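PDB 4FZX: exodeoxyribonuclease 10 from Escherichia coli, which degrades single-stranded and double-stranded DNA from the 3' end toward the 5' end, as a magnesium-dependent exonuclease of the DEDDh group within the DnaQ family. Local coordinates for residues C[17-22]-C[35-40]; C[4-9]-C[134-139]; C[74-79]-C[93-98]; C[79-84]-C[98-103]. All blocks are in the same frame, centred on the assembly; numbering follows the deposited sequence.

Interaction 1: C[17-22]-C[35-40]; sequences VEIASV and HLVRPD
Val17, Glu18 and Ile19 meet Val37, Leu36 and His35 at the open end of the beta hairpin made by strands 16-25 and 28-36. Ile19 and His35 form an antiparallel hydrogen-bonded pair, with Ile19 N giving to His35 O at 2.9 Å and His35 N giving to Ile19 O at 2.8 Å. Glu18 and Leu36 follow as a non-hydrogen-bonded pair. One step further, Val37 N reaches Val17 O at 2.8 Å, from above the carbonyl plane.

Glu18 CG is anti to its backbone N (chi1 -157°) and sits 3.4 Å from His35 O. Glu18 CG also lies 4.1 Å from Leu36 CD2. The carboxylate has its polar partners elsewhere: OE2 forms a salt bridge with Arg135, and OE1 accepts from Ala136 N. An alanine here would probably leave the Arg135 guanidinium and the Ala136 amide without their mates, and open a gap beside Leu36 CD2. Apolar contacts add to the pairing, with Ile19 CG2 against Val37 CG2 and Val17 CG1 3.9 Å from Pro39 CG. Val17 and Glu18 both face Glu8 of strand 2-9. This is a classic beta bulge, set in the antiparallel part of the RNase H-like exonuclease sheet.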
# COMPACT_ATOMS: atom_id res chain seq x y z
N VAL C 17 -12.64 19.05 -36.74
CA VAL C 17 -12.71 20.35 -37.40
C VAL C 17 -11.37 21.05 -37.44
O VAL C 17 -11.15 21.94 -38.26
CB VAL C 17 -13.78 21.28 -36.77
CG1 VAL C 17 -15.16 20.66 -36.92
CG2 VAL C 17 -13.48 21.55 -35.30
N GLU C 18 -10.46 20.64 -36.56
CA GLU C 18 -9.10 21.16 -36.58
C GLU C 18 -8.12 20.14 -35.98
O GLU C 18 -8.42 19.47 -35.00
CB GLU C 18 -9.02 22.48 -35.79
CG GLU C 18 -7.84 23.38 -36.19
CD GLU C 18 -7.84 24.75 -35.50
OE1 GLU C 18 -8.44 24.88 -34.41
OE2 GLU C 18 -7.20 25.68 -36.03
N ILE C 19 -6.91 20.10 -36.52
CA ILE C 19 -5.83 19.37 -35.89
C ILE C 19 -4.56 20.20 -35.98
O ILE C 19 -4.39 21.02 -36.90
CB ILE C 19 -5.60 18.03 -36.58
CG1 ILE C 19 -4.59 17.19 -35.79
CG2 ILE C 19 -5.13 18.25 -38.04
CD1 ILE C 19 -4.47 15.73 -36.30
N ALA C 20 -3.66 19.98 -35.03
CA ALA C 20 -2.40 20.71 -34.99
C ALA C 20 -1.36 19.92 -34.21
O ALA C 20 -1.72 19.01 -33.44
CB ALA C 20 -2.61 22.07 -34.35
N SER C 21 -0.09 20.28 -34.38
CA SER C 21 0.98 19.72 -33.56
C SER C 21 2.19 20.65 -33.43
O SER C 21 2.42 21.52 -34.27
CB SER C 21 1.43 18.34 -34.10
OG SER C 21 2.19 18.47 -35.28
N VAL C 22 2.97 20.44 -32.37
CA VAL C 22 4.32 20.97 -32.30
C VAL C 22 5.26 19.86 -31.86
O VAL C 22 4.82 18.83 -31.32
CB VAL C 22 4.42 22.13 -31.30
CG1 VAL C 22 3.73 23.37 -31.86
CG2 VAL C 22 3.81 21.72 -29.96
N HIS C 35 -4.11 22.29 -39.34
CA HIS C 35 -5.06 22.28 -40.44
C HIS C 35 -6.45 22.42 -39.86
O HIS C 35 -6.81 21.67 -38.92
CB HIS C 35 -4.99 20.96 -41.21
CG HIS C 35 -3.68 20.72 -41.88
ND1 HIS C 35 -2.58 20.23 -41.20
CD2 HIS C 35 -3.27 20.94 -43.15
CE1 HIS C 35 -1.56 20.12 -42.04
NE2 HIS C 35 -1.97 20.53 -43.24
N LEU C 36 -7.25 23.27 -40.48
CA LEU C 36 -8.69 23.15 -40.37
C LEU C 36 -9.16 21.99 -41.23
O LEU C 36 -8.65 21.77 -42.33
CB LEU C 36 -9.38 24.44 -40.80
CG LEU C 36 -9.29 25.57 -39.78
CD1 LEU C 36 -9.37 26.94 -40.48
CD2 LEU C 36 -10.38 25.40 -38.73
N VAL C 37 -10.21 21.32 -40.77
CA VAL C 37 -10.60 20.05 -41.33
C VAL C 37 -12.12 20.01 -41.51
O VAL C 37 -12.87 20.45 -40.63
CB VAL C 37 -10.20 18.90 -40.40
CG1 VAL C 37 -10.79 17.57 -40.89
CG2 VAL C 37 -8.69 18.82 -40.27
N ARG C 38 -12.55 19.46 -42.64
CA ARG C 38 -13.97 19.22 -42.88
C ARG C 38 -14.44 17.98 -42.13
O ARG C 38 -13.95 16.90 -42.36
CB ARG C 38 -14.22 19.06 -44.37
CG ARG C 38 -15.69 19.06 -44.76
CD ARG C 38 -15.79 18.85 -46.25
NE ARG C 38 -17.17 18.77 -46.72
CZ ARG C 38 -17.51 18.49 -47.97
NH1 ARG C 38 -16.57 18.25 -48.88
NH2 ARG C 38 -18.79 18.45 -48.32
N PRO C 39 -15.41 18.14 -41.22
CA PRO C 39 -15.75 17.01 -40.36
C PRO C 39 -16.70 16.02 -41.04
O PRO C 39 -17.32 16.35 -42.04
CB PRO C 39 -16.47 17.69 -39.19
CG PRO C 39 -17.10 18.89 -39.81
CD PRO C 39 -16.15 19.36 -40.87
N ASP C 40 -16.80 14.81 -40.49
CA ASP C 40 -17.65 13.78 -41.07
C ASP C 40 -19.10 13.93 -40.60
O ASP C 40 -19.93 13.06 -40.84
CB ASP C 40 -17.11 12.38 -40.71
CG ASP C 40 -17.06 12.13 -39.19
OD1 ASP C 40 -17.47 13.01 -38.40
OD2 ASP C 40 -16.60 11.04 -38.78

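Interaction 2: C[4-9]-C[134-139]; sequences IIDTET and HRALYD. With NA (sodium ion), chain G; NA (sodium ion), chain E; nucleotides of chain A.
The acidic metal site of a DEDDh exonuclease, on its RNase H-like fold, forms where Asp6 and Glu8 of strand 2-9 face Asp139 of helix 136-154. Two sodium ions occupy it, probably in place of the natural magnesium, and a phosphate of the bound DNA bridges them. The first ion (chain G) joins the two segments. Glu8 OE2 and Asp139 OD2 each bind this first sodium ion at 2.2 Å. Asp6 OD2 is more distant from the same sodium ion, at 2.9 Å. Asp6 CG is anti to its backbone N (chi1 -174°), and the carboxylate spans both metals: Asp6 OD1 binds the second sodium ion (chain E) at 2.4 Å. DG17 OP1 of chain A is 2.3 Å from the first sodium ion and also binds the second. The shared metals would offset the repulsion among the crowded carboxylates.

Ala136 packs against Asp6, its CA 3.3 Å from Asp6 OD2. The sugar end of the nucleotide is held too. Thr9 N gives a hydrogen bond to DG17 O3', which in turn bonds to Glu8 OE1 at a modelled length too short to trust. His134 and Asp139 have the His-x(4)-Asp spacing expected of DEDDh enzymes, where the histidine is usually the general base. Asp139 OD1 accepts from His134 N at 2.9 Å and is also hydrogen-bonded to His133 ND1. A water lies in the plane of the His134 ring at its edge; it binds the first ion, donates to Glu8 OE1 and lies 2.6 Å from His134 ND1.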
# COMPACT_ATOMS: atom_id res chain seq x y z
N ILE C 4 3.57 16.84 -29.98
CA ILE C 4 2.37 17.18 -29.25
C ILE C 4 1.26 17.38 -30.26
O ILE C 4 1.46 18.02 -31.28
CB ILE C 4 2.55 18.49 -28.42
CG1 ILE C 4 3.51 18.25 -27.24
CG2 ILE C 4 1.19 19.02 -27.92
CD1 ILE C 4 4.91 17.79 -27.67
N ILE C 5 0.11 16.75 -29.99
CA ILE C 5 -1.05 16.77 -30.90
C ILE C 5 -2.25 17.36 -30.17
O ILE C 5 -2.50 17.05 -29.00
CB ILE C 5 -1.45 15.33 -31.36
CG1 ILE C 5 -0.49 14.81 -32.41
CG2 ILE C 5 -2.86 15.34 -31.98
CD1 ILE C 5 -1.06 14.89 -33.82
N ASP C 6 -3.05 18.15 -30.88
CA ASP C 6 -4.37 18.52 -30.41
C ASP C 6 -5.39 18.52 -31.54
O ASP C 6 -5.06 18.84 -32.68
CB ASP C 6 -4.36 19.89 -29.71
CG ASP C 6 -5.71 20.24 -29.08
OD1 ASP C 6 -6.05 19.68 -28.02
OD2 ASP C 6 -6.43 21.09 -29.63
N THR C 7 -6.64 18.25 -31.17
CA THR C 7 -7.73 18.07 -32.10
C THR C 7 -8.96 18.80 -31.53
O THR C 7 -9.36 18.55 -30.42
CB THR C 7 -8.09 16.55 -32.19
OG1 THR C 7 -7.00 15.84 -32.81
CG2 THR C 7 -9.31 16.35 -33.01
N GLU C 8 -9.56 19.69 -32.30
CA GLU C 8 -10.89 20.18 -31.96
C GLU C 8 -11.92 19.45 -32.83
O GLU C 8 -11.63 19.11 -33.97
CB GLU C 8 -11.00 21.69 -32.16
CG GLU C 8 -9.89 22.51 -31.48
CD GLU C 8 -9.85 22.34 -29.96
OE1 GLU C 8 -10.93 22.27 -29.31
OE2 GLU C 8 -8.74 22.28 -29.40
N THR C 9 -13.10 19.21 -32.27
CA THR C 9 -14.04 18.22 -32.77
C THR C 9 -15.47 18.76 -32.81
O THR C 9 -15.77 19.81 -32.26
CB THR C 9 -14.02 16.93 -31.91
OG1 THR C 9 -14.28 17.26 -30.55
CG2 THR C 9 -12.66 16.20 -32.01
N HIS C 134 -8.45 26.78 -27.12
CA HIS C 134 -9.37 25.87 -27.80
C HIS C 134 -9.31 25.97 -29.32
O HIS C 134 -10.12 25.37 -30.02
CB HIS C 134 -10.81 26.07 -27.32
CG HIS C 134 -10.97 25.98 -25.84
ND1 HIS C 134 -10.78 24.80 -25.14
CD2 HIS C 134 -11.32 26.91 -24.92
CE1 HIS C 134 -11.01 25.01 -23.86
NE2 HIS C 134 -11.34 26.28 -23.70
N ARG C 135 -8.31 26.67 -29.83
CA ARG C 135 -7.87 26.44 -31.20
C ARG C 135 -6.66 25.54 -31.15
O ARG C 135 -5.79 25.70 -30.31
CB ARG C 135 -7.58 27.74 -31.93
CG ARG C 135 -8.84 28.63 -32.17
CD ARG C 135 -9.85 27.99 -33.16
NE ARG C 135 -9.23 27.72 -34.46
CZ ARG C 135 -9.09 28.61 -35.44
NH1 ARG C 135 -9.60 29.83 -35.33
NH2 ARG C 135 -8.47 28.26 -36.56
N ALA C 136 -6.64 24.53 -32.03
CA ALA C 136 -5.73 23.41 -31.86
C ALA C 136 -4.27 23.82 -31.66
O ALA C 136 -3.64 23.34 -30.72
CB ALA C 136 -5.86 22.44 -33.03
N LEU C 137 -3.74 24.70 -32.52
CA LEU C 137 -2.33 25.07 -32.43
C LEU C 137 -2.03 25.82 -31.14
O LEU C 137 -0.98 25.63 -30.53
CB LEU C 137 -1.87 25.91 -33.64
CG LEU C 137 -0.35 26.11 -33.73
CD1 LEU C 137 0.37 24.76 -33.89
CD2 LEU C 137 0.06 27.08 -34.84
N TYR C 138 -2.98 26.63 -30.70
CA TYR C 138 -2.84 27.34 -29.44
C TYR C 138 -2.69 26.36 -28.28
O TYR C 138 -1.73 26.45 -27.50
CB TYR C 138 -4.04 28.26 -29.24
CG TYR C 138 -3.91 29.21 -28.09
CD1 TYR C 138 -4.02 28.77 -26.77
CD2 TYR C 138 -3.69 30.57 -28.31
CE1 TYR C 138 -3.91 29.64 -25.71
CE2 TYR C 138 -3.58 31.46 -27.24
CZ TYR C 138 -3.70 30.99 -25.95
OH TYR C 138 -3.56 31.86 -24.89
N ASP C 139 -3.59 25.38 -28.22
CA ASP C 139 -3.55 24.40 -27.14
C ASP C 139 -2.32 23.49 -27.20
O ASP C 139 -1.88 22.97 -26.16
CB ASP C 139 -4.82 23.56 -27.13
CG ASP C 139 -6.04 24.32 -26.62
OD1 ASP C 139 -5.96 25.56 -26.42
OD2 ASP C 139 -7.11 23.68 -26.46
NA NA G . -8.01 21.84 -27.32
NA NA E . -7.45 18.34 -26.57
P DG A 17 -10.27 19.60 -25.53
OP1 DG A 17 -9.22 20.05 -26.47
OP2 DG A 17 -10.52 20.41 -24.32
O5' DG A 17 -11.63 19.39 -26.30
C5' DG A 17 -11.63 18.70 -27.53
C4' DG A 17 -12.93 18.86 -28.28
O4' DG A 17 -13.94 18.12 -27.58
C3' DG A 17 -13.49 20.27 -28.40
O3' DG A 17 -12.93 20.88 -29.55
C2' DG A 17 -14.99 20.02 -28.57
C1' DG A 17 -15.19 18.76 -27.75
N9 DG A 17 -15.65 19.03 -26.40
C8 DG A 17 -14.86 19.30 -25.31
N7 DG A 17 -15.54 19.50 -24.23
C5 DG A 17 -16.86 19.33 -24.64
C6 DG A 17 -18.04 19.41 -23.89
O6 DG A 17 -18.14 19.64 -22.67
N1 DG A 17 -19.18 19.19 -24.67
C2 DG A 17 -19.15 18.90 -26.03
N2 DG A 17 -20.34 18.72 -26.64
N3 DG A 17 -18.03 18.83 -26.75
C4 DG A 17 -16.94 19.06 -25.98
O HOH W 1 -3.83 20.23 -26.12
O HOH W 2 -8.06 17.35 -28.38
O HOH W 3 -10.34 22.79 -26.68
O HOH W 4 -6.45 19.98 -24.94
O HOH W 5 -6.24 16.47 -25.88

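Interaction 3: C[74-79]-C[93-98]; sequences SEWYVA and PGEWIC
Trp96 CG is anti to its carbonyl carbon (chi1 -75°), and the indole, turned at chi2 94°, lays one face against Tyr77 CB. The result is a CH-pi contact, with Tyr77 CB 3.9 Å from the centroid of the Trp96 six-membered ring. Ala79 CB meets the same indole at its edge, 3.8 Å from Trp96 CZ3. The Tyr77 ring passes Gly94, whose CA lies at the ring edge in plane, 3.8 Å from Tyr77 CE2. Gly94 has no side chain, and the place a CB would need is taken by Tyr77 CD2 and the carbonyl oxygens of Ser74 and Glu75. Further out, Tyr77 OH lies 3.6 Å from Pro93 CG and hydrogen-bonds to Tyr71 O.

On the other face Trp76 crosses Glu95, its CZ3 3.6 Å from Glu95 CB, and its CE3 touches Ile97 CD1. Val78 CG2 packs on Ile97 CB. The backbones pair in parallel through four hydrogen bonds: Glu95 N to Glu75 O, Tyr77 N to Glu95 O, Ile97 N to Tyr77 O at 2.7 Å, and Ala79 N to Ile97 O at 3.0 Å.

The two strands belong to a beta-alpha-beta unit with helix 82-88, which packs on Trp96 and Ala79. Helix 158-165 covers Trp76 and Ile97 on the opposite face, while strand 2-9 pairs with the far edge of strand 76-79.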
# COMPACT_ATOMS: atom_id res chain seq x y z
N SER C 74 6.68 10.37 -36.16
CA SER C 74 7.16 10.48 -34.79
C SER C 74 7.02 9.14 -34.06
O SER C 74 6.05 8.40 -34.28
CB SER C 74 6.36 11.56 -34.04
OG SER C 74 6.93 11.90 -32.78
N GLU C 75 7.95 8.85 -33.16
CA GLU C 75 7.81 7.69 -32.28
C GLU C 75 6.82 7.94 -31.12
O GLU C 75 6.19 6.99 -30.60
CB GLU C 75 9.18 7.28 -31.73
CG GLU C 75 10.24 7.03 -32.83
CD GLU C 75 10.01 5.73 -33.59
OE1 GLU C 75 9.30 5.74 -34.63
OE2 GLU C 75 10.52 4.69 -33.13
N TRP C 76 6.66 9.21 -30.76
CA TRP C 76 5.91 9.61 -29.58
C TRP C 76 4.87 10.68 -29.92
O TRP C 76 5.20 11.74 -30.45
CB TRP C 76 6.85 10.16 -28.50
CG TRP C 76 7.99 9.25 -28.18
CD1 TRP C 76 9.31 9.45 -28.48
CD2 TRP C 76 7.92 8.02 -27.46
NE1 TRP C 76 10.06 8.40 -28.02
CE2 TRP C 76 9.23 7.50 -27.39
CE3 TRP C 76 6.87 7.26 -26.92
CZ2 TRP C 76 9.54 6.29 -26.77
CZ3 TRP C 76 7.18 6.05 -26.30
CH2 TRP C 76 8.49 5.58 -26.23
N TYR C 77 3.61 10.39 -29.63
CA TYR C 77 2.57 11.40 -29.73
C TYR C 77 2.07 11.73 -28.34
O TYR C 77 1.85 10.83 -27.52
CB TYR C 77 1.42 10.90 -30.60
CG TYR C 77 1.82 10.78 -32.03
CD1 TYR C 77 1.66 11.85 -32.90
CD2 TYR C 77 2.46 9.63 -32.50
CE1 TYR C 77 2.12 11.78 -34.20
CE2 TYR C 77 2.91 9.55 -33.80
CZ TYR C 77 2.76 10.64 -34.64
OH TYR C 77 3.16 10.55 -35.95
N VAL C 78 1.99 13.03 -28.06
CA VAL C 78 1.67 13.51 -26.72
C VAL C 78 0.35 14.30 -26.81
O VAL C 78 0.16 15.11 -27.73
CB VAL C 78 2.79 14.43 -26.16
CG1 VAL C 78 2.45 14.91 -24.75
CG2 VAL C 78 4.17 13.71 -26.16
N ALA C 79 -0.56 14.05 -25.89
CA ALA C 79 -1.80 14.80 -25.86
C ALA C 79 -2.28 14.91 -24.44
O ALA C 79 -1.94 14.09 -23.60
CB ALA C 79 -2.87 14.14 -26.75
N PRO C 93 1.02 6.19 -35.98
CA PRO C 93 2.13 5.23 -36.08
C PRO C 93 3.02 5.14 -34.85
O PRO C 93 4.01 4.42 -34.87
CB PRO C 93 2.96 5.78 -37.25
CG PRO C 93 2.62 7.21 -37.31
CD PRO C 93 1.17 7.29 -36.95
N GLY C 94 2.73 5.88 -33.79
CA GLY C 94 3.67 5.96 -32.67
C GLY C 94 3.12 5.40 -31.38
O GLY C 94 2.22 4.58 -31.38
N GLU C 95 3.68 5.85 -30.27
CA GLU C 95 3.16 5.51 -28.94
C GLU C 95 2.65 6.79 -28.26
O GLU C 95 3.18 7.87 -28.48
CB GLU C 95 4.28 4.87 -28.10
CG GLU C 95 3.81 3.80 -27.12
CD GLU C 95 3.47 2.47 -27.81
OE1 GLU C 95 2.65 1.71 -27.26
OE2 GLU C 95 4.02 2.21 -28.91
N TRP C 96 1.60 6.65 -27.46
CA TRP C 96 0.95 7.81 -26.88
C TRP C 96 1.48 8.12 -25.49
O TRP C 96 1.76 7.22 -24.68
CB TRP C 96 -0.56 7.63 -26.83
CG TRP C 96 -1.21 7.78 -28.16
CD1 TRP C 96 -1.52 6.78 -29.04
CD2 TRP C 96 -1.66 9.01 -28.76
NE1 TRP C 96 -2.14 7.31 -30.15
CE2 TRP C 96 -2.21 8.67 -30.02
CE3 TRP C 96 -1.64 10.35 -28.37
CZ2 TRP C 96 -2.76 9.63 -30.87
CZ3 TRP C 96 -2.16 11.31 -29.24
CH2 TRP C 96 -2.73 10.94 -30.46
N ILE C 97 1.62 9.41 -25.22
CA ILE C 97 1.91 9.90 -23.89
C ILE C 97 0.81 10.87 -23.47
O ILE C 97 0.38 11.73 -24.26
CB ILE C 97 3.28 10.57 -23.83
CG1 ILE C 97 4.38 9.50 -23.92
CG2 ILE C 97 3.44 11.40 -22.57
CD1 ILE C 97 5.76 10.05 -24.31
N CYS C 98 0.28 10.68 -22.26
CA CYS C 98 -0.78 11.54 -21.76
C CYS C 98 -0.27 12.49 -20.68
O CYS C 98 0.17 12.05 -19.63
CB CYS C 98 -1.93 10.70 -21.21
SG CYS C 98 -3.33 11.70 -20.68

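Interaction 4: C[79-84]-C[98-103]; sequences AHNASF and CTMKLA. With nucleotides of chain A.
Strands 76-79 and 95-98 end here side by side, and Thr99 N gives a hydrogen bond of 3.1 Å to Ala79 O. Cys98 SG is anti to its backbone N (chi1 -176°) and takes two amides. Ala82 N donates to Cys98 SG at 3.4 Å. Cys98 SG, at the N-cap of helix 99-106, also accepts from Lys101 N at 3.6 Å. Ala82 CB packs on Cys98 CB.

The His80 ring meets Thr99 at its edge and Met100, a selenomethionine, over one face. His80 ND1 and Thr99 OG1 share a hydrogen bond of 3.0 Å, near the ring plane. Met100 CB sits 4.0 Å from the His80 ring centroid. His80 NE2 is hydrogen-bonded to Tyr112 O. An alanine in place of His80 would probably leave Thr99 OG1 and Tyr112 O without their mates and open a gap beside Met100 CB.

The turn after His80 brings side chains to the DNA. Asn81 ND2 donates to O4' of DA16 of chain A at 2.9 Å. The Phe84 ring takes C2' of that sugar over the centre of one face, with Phe84 CG 3.7 Å from C2'. Lys101 NZ forms a salt bridge with a DNA phosphate. These contacts reach sugar and phosphate, consistent with an exonuclease that holds DNA by its backbone.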
# COMPACT_ATOMS: atom_id res chain seq x y z
N ALA C 79 -0.56 14.05 -25.89
CA ALA C 79 -1.80 14.80 -25.86
C ALA C 79 -2.28 14.91 -24.44
O ALA C 79 -1.94 14.09 -23.60
CB ALA C 79 -2.87 14.14 -26.75
N HIS C 80 -3.06 15.96 -24.16
CA HIS C 80 -3.64 16.11 -22.84
C HIS C 80 -4.96 15.35 -22.73
O HIS C 80 -5.97 15.76 -23.29
CB HIS C 80 -3.81 17.58 -22.47
CG HIS C 80 -4.08 17.80 -21.01
ND1 HIS C 80 -3.09 17.75 -20.06
CD2 HIS C 80 -5.25 17.90 -20.33
CE1 HIS C 80 -3.62 17.89 -18.86
NE2 HIS C 80 -4.93 17.95 -19.00
N ASN C 81 -4.95 14.27 -21.97
CA ASN C 81 -5.98 13.21 -22.10
C ASN C 81 -5.94 12.51 -23.45
O ASN C 81 -6.88 12.60 -24.24
CB ASN C 81 -7.39 13.74 -21.83
CG ASN C 81 -8.38 12.61 -21.47
OD1 ASN C 81 -7.97 11.51 -21.12
ND2 ASN C 81 -9.66 12.89 -21.56
N ALA C 82 -4.84 11.81 -23.70
CA ALA C 82 -4.54 11.23 -25.01
C ALA C 82 -5.56 10.16 -25.41
O ALA C 82 -5.74 9.88 -26.57
CB ALA C 82 -3.13 10.65 -25.00
N SER C 83 -6.15 9.52 -24.41
CA SER C 83 -7.36 8.69 -24.57
C SER C 83 -8.33 9.28 -25.60
O SER C 83 -8.87 8.57 -26.46
CB SER C 83 -8.06 8.62 -23.22
OG SER C 83 -8.86 7.48 -23.12
N PHE C 84 -8.61 10.57 -25.45
CA PHE C 84 -9.55 11.24 -26.33
C PHE C 84 -9.05 11.36 -27.78
O PHE C 84 -9.68 10.84 -28.69
CB PHE C 84 -9.95 12.61 -25.76
CG PHE C 84 -10.89 13.38 -26.63
CD1 PHE C 84 -12.25 13.10 -26.63
CD2 PHE C 84 -10.42 14.38 -27.48
CE1 PHE C 84 -13.13 13.80 -27.46
CE2 PHE C 84 -11.28 15.09 -28.30
CZ PHE C 84 -12.64 14.81 -28.28
N CYS C 98 0.28 10.68 -22.26
CA CYS C 98 -0.78 11.54 -21.76
C CYS C 98 -0.27 12.49 -20.68
O CYS C 98 0.17 12.05 -19.63
CB CYS C 98 -1.93 10.70 -21.21
SG CYS C 98 -3.33 11.70 -20.68
N THR C 99 -0.31 13.80 -20.94
CA THR C 99 0.14 14.77 -19.94
C THR C 99 -0.81 14.90 -18.76
O THR C 99 -0.42 15.35 -17.69
CB THR C 99 0.41 16.15 -20.53
OG1 THR C 99 -0.70 16.57 -21.34
CG2 THR C 99 1.69 16.14 -21.35
N MSE C 100 -2.04 14.44 -18.94
CA MSE C 100 -2.99 14.43 -17.85
C MSE C 100 -2.63 13.39 -16.81
O MSE C 100 -2.57 13.67 -15.62
CB MSE C 100 -4.41 14.18 -18.37
CG MSE C 100 -5.47 14.36 -17.30
SE MSE C 100 -7.23 13.77 -17.91
CE MSE C 100 -7.65 15.33 -18.96
N LYS C 101 -2.41 12.17 -17.28
CA LYS C 101 -1.95 11.11 -16.40
C LYS C 101 -0.64 11.52 -15.76
O LYS C 101 -0.42 11.26 -14.59
CB LYS C 101 -1.77 9.81 -17.18
CG LYS C 101 -3.08 9.14 -17.55
CD LYS C 101 -2.87 8.01 -18.53
CE LYS C 101 -4.01 7.01 -18.45
NZ LYS C 101 -3.80 6.01 -17.36
N LEU C 102 0.24 12.13 -16.54
CA LEU C 102 1.53 12.53 -15.99
C LEU C 102 1.37 13.56 -14.87
O LEU C 102 1.99 13.44 -13.81
CB LEU C 102 2.46 13.06 -17.08
CG LEU C 102 2.89 12.05 -18.15
CD1 LEU C 102 3.79 12.70 -19.20
CD2 LEU C 102 3.57 10.84 -17.52
N ALA C 103 0.54 14.56 -15.10
CA ALA C 103 0.34 15.64 -14.13
C ALA C 103 -0.21 15.11 -12.81
O ALA C 103 0.26 15.47 -11.74
CB ALA C 103 -0.59 16.70 -14.70
P DA A 16 -9.74 19.00 -20.13
OP1 DA A 16 -8.46 19.66 -20.44
OP2 DA A 16 -10.97 19.76 -19.74
O5' DA A 16 -10.11 18.06 -21.38
C5' DA A 16 -9.12 17.26 -22.00
C4' DA A 16 -9.71 16.56 -23.22
O4' DA A 16 -10.52 15.43 -22.78
C3' DA A 16 -10.65 17.43 -24.07
O3' DA A 16 -9.91 18.11 -25.11
C2' DA A 16 -11.64 16.40 -24.63
C1' DA A 16 -11.71 15.37 -23.51
N9 DA A 16 -12.82 15.63 -22.63
C8 DA A 16 -13.13 16.79 -22.01
N7 DA A 16 -14.26 16.74 -21.34
C5 DA A 16 -14.70 15.46 -21.54
C6 DA A 16 -15.86 14.79 -21.11
N6 DA A 16 -16.79 15.36 -20.34
N1 DA A 16 -16.02 13.53 -21.53
C2 DA A 16 -15.08 12.98 -22.32
N3 DA A 16 -13.96 13.51 -22.80
C4 DA A 16 -13.84 14.77 -22.35
P DG A 15 -12.28 18.40 -14.61
OP1 DG A 15 -11.39 19.47 -14.11
OP2 DG A 15 -13.69 18.72 -14.91
O5' DG A 15 -11.61 17.77 -15.91
C5' DG A 15 -10.22 17.44 -15.91
C4' DG A 15 -9.88 16.60 -17.12
O4' DG A 15 -10.46 15.27 -17.00
C3' DG A 15 -10.39 17.15 -18.44
O3' DG A 15 -9.38 17.98 -18.98
C2' DG A 15 -10.56 15.90 -19.29
C1' DG A 15 -10.92 14.83 -18.26
N9 DG A 15 -12.35 14.64 -18.12
C8 DG A 15 -13.23 15.54 -17.57
N7 DG A 15 -14.46 15.09 -17.53
C5 DG A 15 -14.38 13.82 -18.09
C6 DG A 15 -15.40 12.88 -18.31
O6 DG A 15 -16.61 13.00 -18.03
N1 DG A 15 -14.92 11.71 -18.91
C2 DG A 15 -13.58 11.50 -19.24
N2 DG A 15 -13.28 10.33 -19.84
N3 DG A 15 -12.61 12.40 -19.03
C4 DG A 15 -13.09 13.53 -18.45

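How the interactions relate
All four contacts build on or around one mixed sheet. Interaction 1 pairs its antiparallel hairpin, and interaction 3 pairs its parallel strands at the other edge. Strand 2-9 of interaction 2 runs between them, bonded to Val22 on one side and Val78 on the other. Interactions 1, 2 and 4 are buried, while interaction 3 is partly exposed where its segments begin. Interactions 3 and 4 share Ala79 and Cys98, so strand pairing passes directly into helix starts. The chemistry changes with place: backbone bonds and apolar packing dominate interactions 1 and 3, metal-bound carboxylates interaction 2, and a histidine, a thiol and DNA sugars interaction 4. Ala20 packs against Leu137 where interactions 1 and 2 meet.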